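Local coordinates for protein XRE family transcriptional regulator (Enterobacter cloacae subsp. cloacae, PDB 6B8W) that probably binds DNA and regulates transcription as a whole protein, this chain being its metal-binding cupin domain, at residues A[16-22]-A[87-93]; A[51-55]-A[66-70]. All coordinates share one frame; numbering follows the deposited sequence.

Contact 1. Residues A[16-22]-A[87-93]; sequences KFDHFSI and FHSLIHY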
loop_
_atom_site.group_PDB
_atom_site.type_symbol
_atom_site.label_atom_id
_atom_site.label_comp_id
_atom_site.label_asym_id
_atom_site.label_seq_id
_atom_site.Cartn_x
_atom_site.Cartn_y
_atom_site.Cartn_z
ATOM N N LYS A 16 6.548 10.806 -8.724
ATOM C CA LYS A 16 7.929 10.350 -8.421
ATOM C C LYS A 16 7.798 9.292 -7.346
ATOM O O LYS A 16 8.327 9.427 -6.242
ATOM C CB LYS A 16 8.843 11.486 -7.970
ATOM C CG LYS A 16 9.222 12.447 -9.082
ATOM C CD LYS A 16 10.260 13.446 -8.590
ATOM C CE LYS A 16 10.776 14.329 -9.713
ATOM N NZ LYS A 16 11.539 13.550 -10.728
ATOM N N PHE A 17 7.101 8.223 -7.708
ATOM C CA PHE A 17 6.672 7.213 -6.750
ATOM C C PHE A 17 6.664 5.798 -7.327
ATOM O O PHE A 17 6.206 5.581 -8.442
ATOM C CB PHE A 17 5.260 7.641 -6.286
ATOM C CG PHE A 17 4.485 6.592 -5.531
ATOM C CD1 PHE A 17 4.853 6.223 -4.249
ATOM C CD2 PHE A 17 3.316 6.038 -6.076
ATOM C CE1 PHE A 17 4.116 5.274 -3.538
ATOM C CE2 PHE A 17 2.572 5.102 -5.363
ATOM C CZ PHE A 17 2.969 4.721 -4.093
ATOM N N ASP A 18 7.243 4.867 -6.569
ATOM C CA ASP A 18 7.235 3.448 -6.885
ATOM C C ASP A 18 6.495 2.741 -5.765
ATOM O O ASP A 18 6.487 3.185 -4.624
ATOM C CB ASP A 18 8.659 2.878 -7.024
ATOM C CG ASP A 18 9.143 2.802 -8.458
ATOM O OD1 ASP A 18 8.316 2.596 -9.378
ATOM O OD2 ASP A 18 10.380 2.879 -8.660
ATOM N N HIS A 19 5.889 1.621 -6.100
ATOM C CA HIS A 19 5.089 0.850 -5.160
ATOM C C HIS A 19 5.352 -0.620 -5.529
ATOM O O HIS A 19 4.923 -1.093 -6.589
ATOM C CB HIS A 19 3.628 1.207 -5.381
ATOM C CG HIS A 19 2.706 0.705 -4.327
ATOM N ND1 HIS A 19 1.493 1.299 -4.069
ATOM C CD2 HIS A 19 2.839 -0.285 -3.416
ATOM C CE1 HIS A 19 0.901 0.667 -3.068
ATOM N NE2 HIS A 19 1.691 -0.306 -2.663
ATOM N N PHE A 20 6.074 -1.316 -4.665
ATOM C CA PHE A 20 6.453 -2.677 -4.900
ATOM C C PHE A 20 5.756 -3.616 -3.953
ATOM O O PHE A 20 5.507 -3.279 -2.801
ATOM C CB PHE A 20 7.969 -2.832 -4.674
ATOM C CG PHE A 20 8.800 -1.972 -5.563
ATOM C CD1 PHE A 20 8.943 -2.293 -6.914
ATOM C CD2 PHE A 20 9.455 -0.854 -5.066
ATOM C CE1 PHE A 20 9.714 -1.499 -7.753
ATOM C CE2 PHE A 20 10.230 -0.060 -5.894
ATOM C CZ PHE A 20 10.360 -0.383 -7.243
ATOM N N SER A 21 5.483 -4.811 -4.449
ATOM C CA SER A 21 4.919 -5.886 -3.669
ATOM C C SER A 21 6.030 -6.937 -3.590
ATOM O O SER A 21 6.490 -7.443 -4.631
ATOM C CB SER A 21 3.686 -6.449 -4.359
ATOM O OG SER A 21 3.234 -7.578 -3.653
ATOM N N ILE A 22 6.407 -7.299 -2.367
ATOM C CA ILE A 22 7.538 -8.192 -2.134
ATOM C C ILE A 22 7.156 -9.380 -1.269
ATOM O O ILE A 22 6.487 -9.219 -0.256
ATOM C CB ILE A 22 8.661 -7.406 -1.432
ATOM C CG1 ILE A 22 9.063 -6.189 -2.291
ATOM C CG2 ILE A 22 9.861 -8.305 -1.115
ATOM C CD1 ILE A 22 10.086 -5.277 -1.650
ATOM N N PHE A 87 4.909 -8.053 1.863
ATOM C CA PHE A 87 4.846 -6.665 2.290
ATOM C C PHE A 87 4.920 -5.753 1.090
ATOM O O PHE A 87 5.219 -6.193 -0.011
ATOM C CB PHE A 87 5.920 -6.331 3.329
ATOM C CG PHE A 87 7.338 -6.471 2.837
ATOM C CD1 PHE A 87 7.974 -7.704 2.857
ATOM C CD2 PHE A 87 8.043 -5.363 2.395
ATOM C CE1 PHE A 87 9.280 -7.830 2.426
ATOM C CE2 PHE A 87 9.356 -5.475 1.960
ATOM C CZ PHE A 87 9.987 -6.710 1.979
ATOM N N HIS A 88 4.541 -4.499 1.288
ATOM C CA HIS A 88 4.693 -3.503 0.241
ATOM C C HIS A 88 5.780 -2.549 0.642
ATOM O O HIS A 88 5.937 -2.227 1.830
ATOM C CB HIS A 88 3.449 -2.648 -0.021
ATOM C CG HIS A 88 2.273 -3.392 -0.549
ATOM N ND1 HIS A 88 1.023 -2.811 -0.637
ATOM C CD2 HIS A 88 2.128 -4.666 -0.974
ATOM C CE1 HIS A 88 0.168 -3.691 -1.120
ATOM N NE2 HIS A 88 0.806 -4.829 -1.319
ATOM N N SER A 89 6.517 -2.086 -0.358
ATOM C CA SER A 89 7.560 -1.104 -0.177
ATOM C C SER A 89 7.206 0.059 -1.082
ATOM O O SER A 89 7.139 -0.098 -2.294
ATOM C CB SER A 89 8.922 -1.693 -0.537
ATOM O OG SER A 89 9.904 -0.674 -0.628
ATOM N N LEU A 90 6.941 1.213 -0.482
ATOM C CA LEU A 90 6.614 2.414 -1.227
ATOM C C LEU A 90 7.818 3.321 -1.190
ATOM O O LEU A 90 8.416 3.509 -0.138
ATOM C CB LEU A 90 5.432 3.142 -0.601
ATOM C CG LEU A 90 4.047 2.487 -0.693
ATOM C CD1 LEU A 90 3.963 1.187 0.069
ATOM C CD2 LEU A 90 3.057 3.481 -0.118
ATOM N N ILE A 91 8.163 3.890 -2.336
ATOM C CA ILE A 91 9.316 4.767 -2.436
ATOM C C ILE A 91 8.919 6.103 -3.036
ATOM O O ILE A 91 8.368 6.127 -4.111
ATOM C CB ILE A 91 10.408 4.156 -3.338
ATOM C CG1 ILE A 91 10.858 2.768 -2.833
ATOM C CG2 ILE A 91 11.585 5.113 -3.453
ATOM C CD1 ILE A 91 11.648 2.778 -1.537
ATOM N N HIS A 92 9.178 7.193 -2.315
ATOM C CA HIS A 92 8.961 8.548 -2.824
ATOM C C HIS A 92 10.356 9.154 -3.078
ATOM O O HIS A 92 11.166 9.288 -2.149
ATOM C CB HIS A 92 8.152 9.398 -1.838
ATOM C CG HIS A 92 6.692 9.072 -1.818
ATOM N ND1 HIS A 92 6.174 8.021 -1.094
ATOM C CD2 HIS A 92 5.638 9.663 -2.435
ATOM C CE1 HIS A 92 4.864 7.969 -1.283
ATOM N NE2 HIS A 92 4.515 8.958 -2.086
ATOM N N TYR A 93 10.636 9.486 -4.336
ATOM C CA TYR A 93 11.927 10.046 -4.723
ATOM C C TYR A 93 11.844 11.582 -4.605
ATOM O O TYR A 93 10.781 12.161 -4.844
ATOM C CB TYR A 93 12.311 9.576 -6.127
ATOM C CG TYR A 93 12.306 8.051 -6.331
ATOM C CD1 TYR A 93 13.435 7.266 -6.062
ATOM C CD2 TYR A 93 11.176 7.407 -6.805
ATOM C CE1 TYR A 93 13.420 5.887 -6.266
ATOM C CE2 TYR A 93 11.148 6.029 -7.016
ATOM C CZ TYR A 93 12.268 5.270 -6.754
ATOM O OH TYR A 93 12.193 3.885 -6.982
HETATM O O HOH W 1 7.975 11.655 -4.513
#
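One face of the Phe87 ring carries Ile22, whose CB, offset toward the rim, stands 3.9 Å from the ring centroid in a CH-pi contact. Leu90 CG lies over the centre of the His19 imidazole, while the edge of that ring turns toward the face of His88 in an offset edge-to-face pair (planes 71° apart). Phe17 CD1 sits over the His92 ring, 3.4 Å from His92 CE1. Ile91 CG2 lies over one face of the Tyr93 ring, toward the rim; the ring edge meets the Lys16 carbonyl, and Tyr93 OH donates to the anti lone pair of Asp18 OD2 at 2.7 Å, CG anti to the carbonyl carbon (chi1 -54°) swinging the phenol toward that carboxylate.

These pairs decorate two antiparallel strands of the cupin beta-sandwich, laced by backbone bonds such as Phe20 N to Ser89 O. Side chains alternate between the faces of this sheet. Phe87 and Ser89 point to the interior, where Ser89 OG bonds to Glu41 and Phe87 meets Tyr77; Glu41 and Tyr77 are manganese ligands observed for this protein, though no metal is bound to this chain. Flat, apolar Phe17 suits the other face, meeting His92 of the second subunit, and the two His92 NE2 atoms hydrogen-bond there.

Contact 2. Residues A[51-55]-A[66-70]; sequences EMKID and GVRFA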
loop_
_atom_site.group_PDB
_atom_site.type_symbol
_atom_site.label_atom_id
_atom_site.label_comp_id
_atom_site.label_asym_id
_atom_site.label_seq_id
_atom_site.Cartn_x
_atom_site.Cartn_y
_atom_site.Cartn_z
ATOM N N GLU A 51 10.657 -8.718 9.781
ATOM C CA GLU A 51 11.626 -8.049 10.617
ATOM C C GLU A 51 12.303 -6.970 9.752
ATOM O O GLU A 51 12.715 -7.251 8.628
ATOM C CB GLU A 51 12.650 -9.041 11.155
ATOM C CG GLU A 51 12.087 -9.994 12.185
ATOM C CD GLU A 51 13.080 -11.080 12.593
ATOM O OE1 GLU A 51 13.867 -11.558 11.732
ATOM O OE2 GLU A 51 13.027 -11.513 13.773
ATOM N N MET A 52 12.363 -5.742 10.263
ATOM C CA MET A 52 13.016 -4.620 9.587
ATOM C C MET A 52 14.156 -4.116 10.453
ATOM O O MET A 52 13.968 -3.882 11.653
ATOM C CB MET A 52 12.074 -3.425 9.383
ATOM C CG MET A 52 11.050 -3.561 8.280
ATOM S SD MET A 52 11.737 -3.804 6.642
ATOM C CE MET A 52 12.671 -2.290 6.422
ATOM N N LYS A 53 15.306 -3.909 9.831
ATOM C CA LYS A 53 16.456 -3.353 10.503
ATOM C C LYS A 53 16.549 -1.919 9.983
ATOM O O LYS A 53 16.793 -1.705 8.805
ATOM C CB LYS A 53 17.734 -4.115 10.190
ATOM C CG LYS A 53 18.888 -3.689 11.067
ATOM C CD LYS A 53 20.165 -4.438 10.737
ATOM C CE LYS A 53 21.248 -4.105 11.752
ATOM N NZ LYS A 53 22.475 -4.886 11.451
ATOM N N ILE A 54 16.358 -0.959 10.875
ATOM C CA ILE A 54 16.346 0.465 10.545
ATOM C C ILE A 54 17.146 1.160 11.642
ATOM O O ILE A 54 16.967 0.860 12.831
ATOM C CB ILE A 54 14.887 0.986 10.543
ATOM C CG1 ILE A 54 14.103 0.359 9.387
ATOM C CG2 ILE A 54 14.836 2.505 10.443
ATOM C CD1 ILE A 54 12.612 0.451 9.531
ATOM N N ASP A 55 18.025 2.079 11.244
ATOM C CA ASP A 55 18.917 2.773 12.170
ATOM C C ASP A 55 19.711 1.775 13.024
ATOM O O ASP A 55 19.946 2.012 14.210
ATOM C CB ASP A 55 18.140 3.782 13.056
ATOM C CG ASP A 55 17.473 4.896 12.236
ATOM O OD1 ASP A 55 18.075 5.353 11.248
ATOM O OD2 ASP A 55 16.343 5.320 12.578
ATOM N N GLY A 66 3.220 -0.657 9.801
ATOM C CA GLY A 66 4.183 -0.072 8.902
ATOM C C GLY A 66 5.180 0.855 9.547
ATOM O O GLY A 66 5.072 1.183 10.717
ATOM N N VAL A 67 6.163 1.263 8.758
ATOM C CA VAL A 67 7.189 2.173 9.207
ATOM C C VAL A 67 7.607 3.039 8.036
ATOM O O VAL A 67 7.692 2.559 6.897
ATOM C CB VAL A 67 8.396 1.413 9.818
ATOM C CG1 VAL A 67 8.974 0.389 8.849
ATOM C CG2 VAL A 67 9.481 2.386 10.278
ATOM N N ARG A 68 7.832 4.319 8.323
ATOM C CA ARG A 68 8.284 5.300 7.347
ATOM C C ARG A 68 9.702 5.663 7.729
ATOM O O ARG A 68 9.963 5.987 8.887
ATOM C CB ARG A 68 7.420 6.540 7.439
ATOM C CG ARG A 68 7.729 7.643 6.445
ATOM C CD ARG A 68 6.932 8.858 6.862
ATOM N NE ARG A 68 6.980 9.995 5.956
ATOM C CZ ARG A 68 7.979 10.873 5.875
ATOM N NH1 ARG A 68 9.094 10.714 6.591
ATOM N NH2 ARG A 68 7.876 11.903 5.039
ATOM N N PHE A 69 10.618 5.661 6.760
ATOM C CA PHE A 69 12.004 5.947 7.078
ATOM C C PHE A 69 12.806 6.422 5.878
ATOM O O PHE A 69 12.329 6.408 4.732
ATOM C CB PHE A 69 12.644 4.696 7.678
ATOM C CG PHE A 69 12.596 3.502 6.760
ATOM C CD1 PHE A 69 11.480 2.677 6.721
ATOM C CD2 PHE A 69 13.653 3.228 5.910
ATOM C CE1 PHE A 69 11.430 1.590 5.854
ATOM C CE2 PHE A 69 13.622 2.139 5.051
ATOM C CZ PHE A 69 12.512 1.317 5.019
ATOM N N ALA A 70 14.031 6.864 6.176
ATOM C CA ALA A 70 14.968 7.356 5.186
ATOM C C ALA A 70 15.496 6.174 4.386
ATOM O O ALA A 70 16.262 5.364 4.906
ATOM C CB ALA A 70 16.112 8.102 5.868
#
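Ile54 and Val67 reach toward each other tip to tip across the interior of the cupin beta-sandwich, joining strand 50-54 of one sheet to strand 66-70 of the other. The short strand axes are 9.6 Å apart at closest approach and inclined at 31°, so only side chains bridge the gap, and all four that touch are buried and apolar.

The principal bump is the Ile54 CD1 methyl. It sits in a shallow hollow, the angle between the Val67 fork, at its tip, and the Phe69 ring face, which adjoins the fork. Both prongs of the valine receive it almost equally, CG1 at 3.7 Å and CG2 at 3.8 Å from Ile54 CD1. The same methyl rests over one face of the Phe69 ring, offset toward the rim, in a CH-pi contact. Isoleucine suits this place because its longer branch spans to the opposite sheet, while its shorter branch, CG2, meets Phe69 CB.

The hollow owes its shape to two torsions. Val67 CG1 and Phe69 CG each lie between their backbone N and carbonyl carbon (chi1 55° and 59°), which sets fork and ring side by side. Phe69 offers a broad flat wall, and that ring also meets His75 edge-to-face and packs on Glu41, two of the manganese ligands observed for this protein. Met52 supplies a second, more pliable bump: its chain, bent at chi2 and chi3, carries the terminal methyl round to the far end of the ring, crossing it at about a right angle. Methionine fits here because a flexible thioether can bend to lie against Tyr77, the third ligand, and Leu61. Its CE methyl comes obliquely upon the ring, 3.9 Å from Phe69 CZ.

Overall arrangement
Contact 1 pairs neighbouring strands within one sheet, whereas contact 2 joins that sheet to the other across the sandwich interior. Strand 40-47 connects them, lying between 85-92 and 66-70 and carrying Glu41. The centres are 14 Å apart and the nearest atoms about 6 Å, without touching. Pairing 16-22 with 87-93 brings regions near the two ends of the chain together, with contact 2 in the sequence between them. Both border the manganese-ligand cluster, contact 1 through Ser89 and Phe87, contact 2 through Phe69 and Met52. Each also meets the second subunit, contact 1 through residues such as Phe17, contact 2 through Arg68, so the sheet lining the cluster also forms part of the dimer interface.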